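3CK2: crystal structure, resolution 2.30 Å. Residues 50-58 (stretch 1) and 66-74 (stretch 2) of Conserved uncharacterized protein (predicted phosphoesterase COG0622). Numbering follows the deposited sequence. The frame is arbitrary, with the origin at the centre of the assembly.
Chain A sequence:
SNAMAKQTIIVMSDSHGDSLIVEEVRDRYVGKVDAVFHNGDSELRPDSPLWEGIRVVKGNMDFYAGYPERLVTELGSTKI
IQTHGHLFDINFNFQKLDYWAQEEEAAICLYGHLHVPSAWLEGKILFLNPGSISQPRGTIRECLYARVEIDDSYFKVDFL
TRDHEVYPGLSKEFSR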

# COMPACT_ATOMS: atom_id res chain seq x y z
N LEU A 50 10.92 -12.51 -5.98
CA LEU A 50 9.74 -11.70 -6.30
C LEU A 50 9.73 -10.34 -5.58
O LEU A 50 9.04 -9.41 -6.02
CB LEU A 50 8.46 -12.48 -5.96
CG LEU A 50 8.29 -13.81 -6.75
CD1 LEU A 50 6.96 -14.48 -6.35
CD2 LEU A 50 8.42 -13.63 -8.30
N TRP A 51 10.51 -10.20 -4.51
CA TRP A 51 10.54 -8.96 -3.76
C TRP A 51 11.54 -7.95 -4.27
O TRP A 51 11.64 -6.86 -3.70
CB TRP A 51 10.82 -9.22 -2.28
CG TRP A 51 9.76 -10.02 -1.59
CD1 TRP A 51 9.95 -11.17 -0.85
CD2 TRP A 51 8.35 -9.77 -1.59
NE1 TRP A 51 8.74 -11.63 -0.37
CE2 TRP A 51 7.74 -10.79 -0.80
CE3 TRP A 51 7.53 -8.80 -2.17
CZ2 TRP A 51 6.37 -10.83 -0.56
CZ3 TRP A 51 6.18 -8.85 -1.94
CH2 TRP A 51 5.61 -9.87 -1.14
N GLU A 52 12.30 -8.30 -5.30
CA GLU A 52 13.27 -7.37 -5.89
C GLU A 52 12.50 -6.23 -6.54
O GLU A 52 11.65 -6.47 -7.40
CB GLU A 52 14.16 -8.04 -6.96
CG GLU A 52 15.04 -9.18 -6.48
CD GLU A 52 15.46 -10.10 -7.63
OE1 GLU A 52 14.69 -10.25 -8.60
OE2 GLU A 52 16.56 -10.67 -7.55
N GLY A 53 12.80 -5.01 -6.10
CA GLY A 53 12.12 -3.80 -6.54
C GLY A 53 10.92 -3.37 -5.67
O GLY A 53 10.37 -2.27 -5.88
N ILE A 54 10.53 -4.22 -4.70
CA ILE A 54 9.32 -4.01 -3.91
C ILE A 54 9.63 -3.71 -2.45
O ILE A 54 10.49 -4.37 -1.88
CB ILE A 54 8.36 -5.24 -3.98
CG1 ILE A 54 7.95 -5.55 -5.43
CG2 ILE A 54 7.12 -5.01 -3.09
CD1 ILE A 54 7.12 -6.80 -5.56
N ARG A 55 8.93 -2.74 -1.85
CA ARG A 55 9.04 -2.49 -0.41
C ARG A 55 7.95 -3.25 0.33
O ARG A 55 6.78 -2.94 0.16
CB ARG A 55 8.93 -1.00 -0.08
CG ARG A 55 9.93 -0.13 -0.79
CD ARG A 55 11.28 -0.25 -0.14
NE ARG A 55 11.46 0.67 0.98
CZ ARG A 55 12.50 0.65 1.81
NH1 ARG A 55 13.45 -0.26 1.68
NH2 ARG A 55 12.57 1.55 2.78
N VAL A 56 8.34 -4.20 1.17
CA VAL A 56 7.36 -5.14 1.81
C VAL A 56 7.50 -5.19 3.33
O VAL A 56 8.59 -5.17 3.89
CB VAL A 56 7.44 -6.60 1.16
CG1 VAL A 56 8.85 -7.18 1.23
CG2 VAL A 56 6.37 -7.57 1.73
N VAL A 57 6.36 -5.21 4.00
CA VAL A 57 6.31 -5.27 5.49
C VAL A 57 5.63 -6.58 5.95
O VAL A 57 5.03 -7.31 5.15
CB VAL A 57 5.64 -4.01 6.12
CG1 VAL A 57 6.57 -2.82 5.94
CG2 VAL A 57 4.24 -3.78 5.50
N LYS A 58 5.78 -6.88 7.24
CA LYS A 58 5.25 -8.11 7.79
C LYS A 58 3.77 -8.02 8.16
O LYS A 58 3.36 -7.14 8.91
CB LYS A 58 6.02 -8.49 9.05
CG LYS A 58 5.71 -9.93 9.57
CD LYS A 58 6.08 -10.01 11.08
CE LYS A 58 5.81 -11.42 11.69
NZ LYS A 58 4.42 -11.84 11.62
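Stretch 2 66-74: GYPERLVTE

The most unusual feature of this contact is that two strands running in nearly opposite senses are joined mainly by a side chain, not by a backbone ladder. The axes of strand 54-56 and strand 70-74 approach no closer than 8.3 Å, and their N-to-C directions differ by 144°, a splayed antiparallel arrangement too wide for direct strand pairing. Arg55 spans the gap. Its CA-to-CB bond points toward stretch 2, and with chi1, chi2 and chi3 all m the chain folds so that the guanidinium meets Thr73 in its own plane: NE of Arg55 donates to OG1 of Thr73 at 2.8 Å, and NH2 of Arg55 reaches the same OG1 of Thr73 at 3.2 Å. A weak bond from Arg55 NH2 to Val72 O, at 3.0 Å, adds a backbone acceptor. Leu71 covers one face of the guanidinium, its CG 3.6 Å from Arg55 NH2, so polar partners take the edge while carbon takes a face.

At the other end of the contact the backbones draw together. Stretch 2 arrives here in extended conformation through Tyr67 and Pro68, then Glu69 turns to phi/psi -66/-40 before the chain extends again into its strand. The nearest CA pairs are Val57 with Pro68, 5.1 Å apart, and Lys58 with Tyr67, 4.9 Å apart. One direct backbone hydrogen bond fixes this register, from Lys58 N to Pro68 O at 2.8 Å. A water extends the link, donating to Lys58 O at 2.6 Å and to Glu69 O at 2.7 Å.

Between these polar sites Val57 CG1 rests 3.6 Å from Leu71 CB and 4.3 Å from Pro68 CG. To the side of them, Tyr67, which gives up more surface to this contact than any other residue, points its CA-to-CB bond toward stretch 1 and lays CE1 3.7 Å from Val56 CG2. Tyr67 CB also packs 3.5 Å from Lys58 CB, although the end of the lysine leads away from stretch 2.

Farther back along stretch 1, at the start of the type II turn from Trp51 to Ile54, Trp51 receives the tyrosine ring. The edge of Tyr67 is directed at the face of the indole's five-membered ring in an offset pair, with planes at 86° and centroids 5.5 Å apart. A weak hydrogen bond from Trp51 NE1 to Tyr67 OH, 2.9 Å long, accompanies it. The rule to read here is economical: a short backbone clasp sets the register, and one long side chain, Arg55, bridges the strands where they diverge.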

# COMPACT_ATOMS: atom_id res chain seq x y z
N GLY A 66 12.19 -12.12 8.94
CA GLY A 66 12.88 -11.31 7.96
C GLY A 66 12.10 -10.18 7.32
O GLY A 66 12.65 -9.44 6.51
N TYR A 67 10.81 -10.06 7.63
CA TYR A 67 10.06 -8.91 7.17
C TYR A 67 10.08 -7.86 8.27
O TYR A 67 9.91 -8.20 9.44
CB TYR A 67 8.60 -9.26 6.84
CG TYR A 67 8.38 -10.09 5.59
CD1 TYR A 67 8.65 -9.58 4.33
CD2 TYR A 67 7.82 -11.38 5.69
CE1 TYR A 67 8.41 -10.35 3.18
CE2 TYR A 67 7.56 -12.15 4.56
CZ TYR A 67 7.86 -11.63 3.30
OH TYR A 67 7.59 -12.40 2.20
N PRO A 68 10.26 -6.57 7.89
CA PRO A 68 10.14 -5.54 8.92
C PRO A 68 8.66 -5.27 9.27
O PRO A 68 7.78 -5.36 8.42
CB PRO A 68 10.78 -4.31 8.26
CG PRO A 68 10.44 -4.48 6.82
CD PRO A 68 10.54 -5.99 6.57
N GLU A 69 8.42 -4.93 10.53
CA GLU A 69 7.11 -4.47 10.97
C GLU A 69 6.68 -3.13 10.38
O GLU A 69 5.51 -2.94 10.06
CB GLU A 69 7.08 -4.34 12.47
CG GLU A 69 7.03 -5.70 13.14
CD GLU A 69 7.11 -5.63 14.67
OE1 GLU A 69 7.12 -4.51 15.26
OE2 GLU A 69 7.16 -6.71 15.25
N ARG A 70 7.62 -2.21 10.27
CA ARG A 70 7.40 -0.89 9.70
C ARG A 70 8.50 -0.62 8.72
O ARG A 70 9.62 -1.09 8.87
CB ARG A 70 7.47 0.20 10.77
CG ARG A 70 6.65 -0.04 12.03
CD ARG A 70 6.96 1.02 13.09
NE ARG A 70 6.19 0.75 14.31
CZ ARG A 70 6.08 1.59 15.36
NH1 ARG A 70 6.66 2.78 15.39
NH2 ARG A 70 5.35 1.22 16.41
N LEU A 71 8.20 0.20 7.73
CA LEU A 71 9.20 0.62 6.75
C LEU A 71 8.93 2.07 6.39
O LEU A 71 7.77 2.45 6.13
CB LEU A 71 9.14 -0.29 5.52
CG LEU A 71 10.35 -0.59 4.65
CD1 LEU A 71 11.58 -1.00 5.46
CD2 LEU A 71 9.93 -1.69 3.60
N VAL A 72 10.00 2.87 6.44
CA VAL A 72 9.99 4.26 5.99
C VAL A 72 10.71 4.34 4.64
O VAL A 72 11.84 3.91 4.51
CB VAL A 72 10.68 5.21 7.04
CG1 VAL A 72 10.72 6.64 6.54
CG2 VAL A 72 9.96 5.13 8.39
N THR A 73 10.04 4.91 3.67
CA THR A 73 10.57 5.07 2.34
C THR A 73 10.48 6.55 1.98
O THR A 73 9.43 7.11 1.90
CB THR A 73 9.82 4.22 1.33
OG1 THR A 73 9.90 2.86 1.70
CG2 THR A 73 10.43 4.33 0.02
N GLU A 74 11.62 7.19 1.81
CA GLU A 74 11.63 8.59 1.48
C GLU A 74 11.83 8.67 0.02
O GLU A 74 12.78 8.16 -0.51
CB GLU A 74 12.69 9.36 2.25
CG GLU A 74 12.82 8.90 3.66
CD GLU A 74 12.81 10.01 4.67
OE1 GLU A 74 13.00 9.71 5.84
OE2 GLU A 74 12.62 11.17 4.30
O HOH W 1 3.50 -4.74 9.90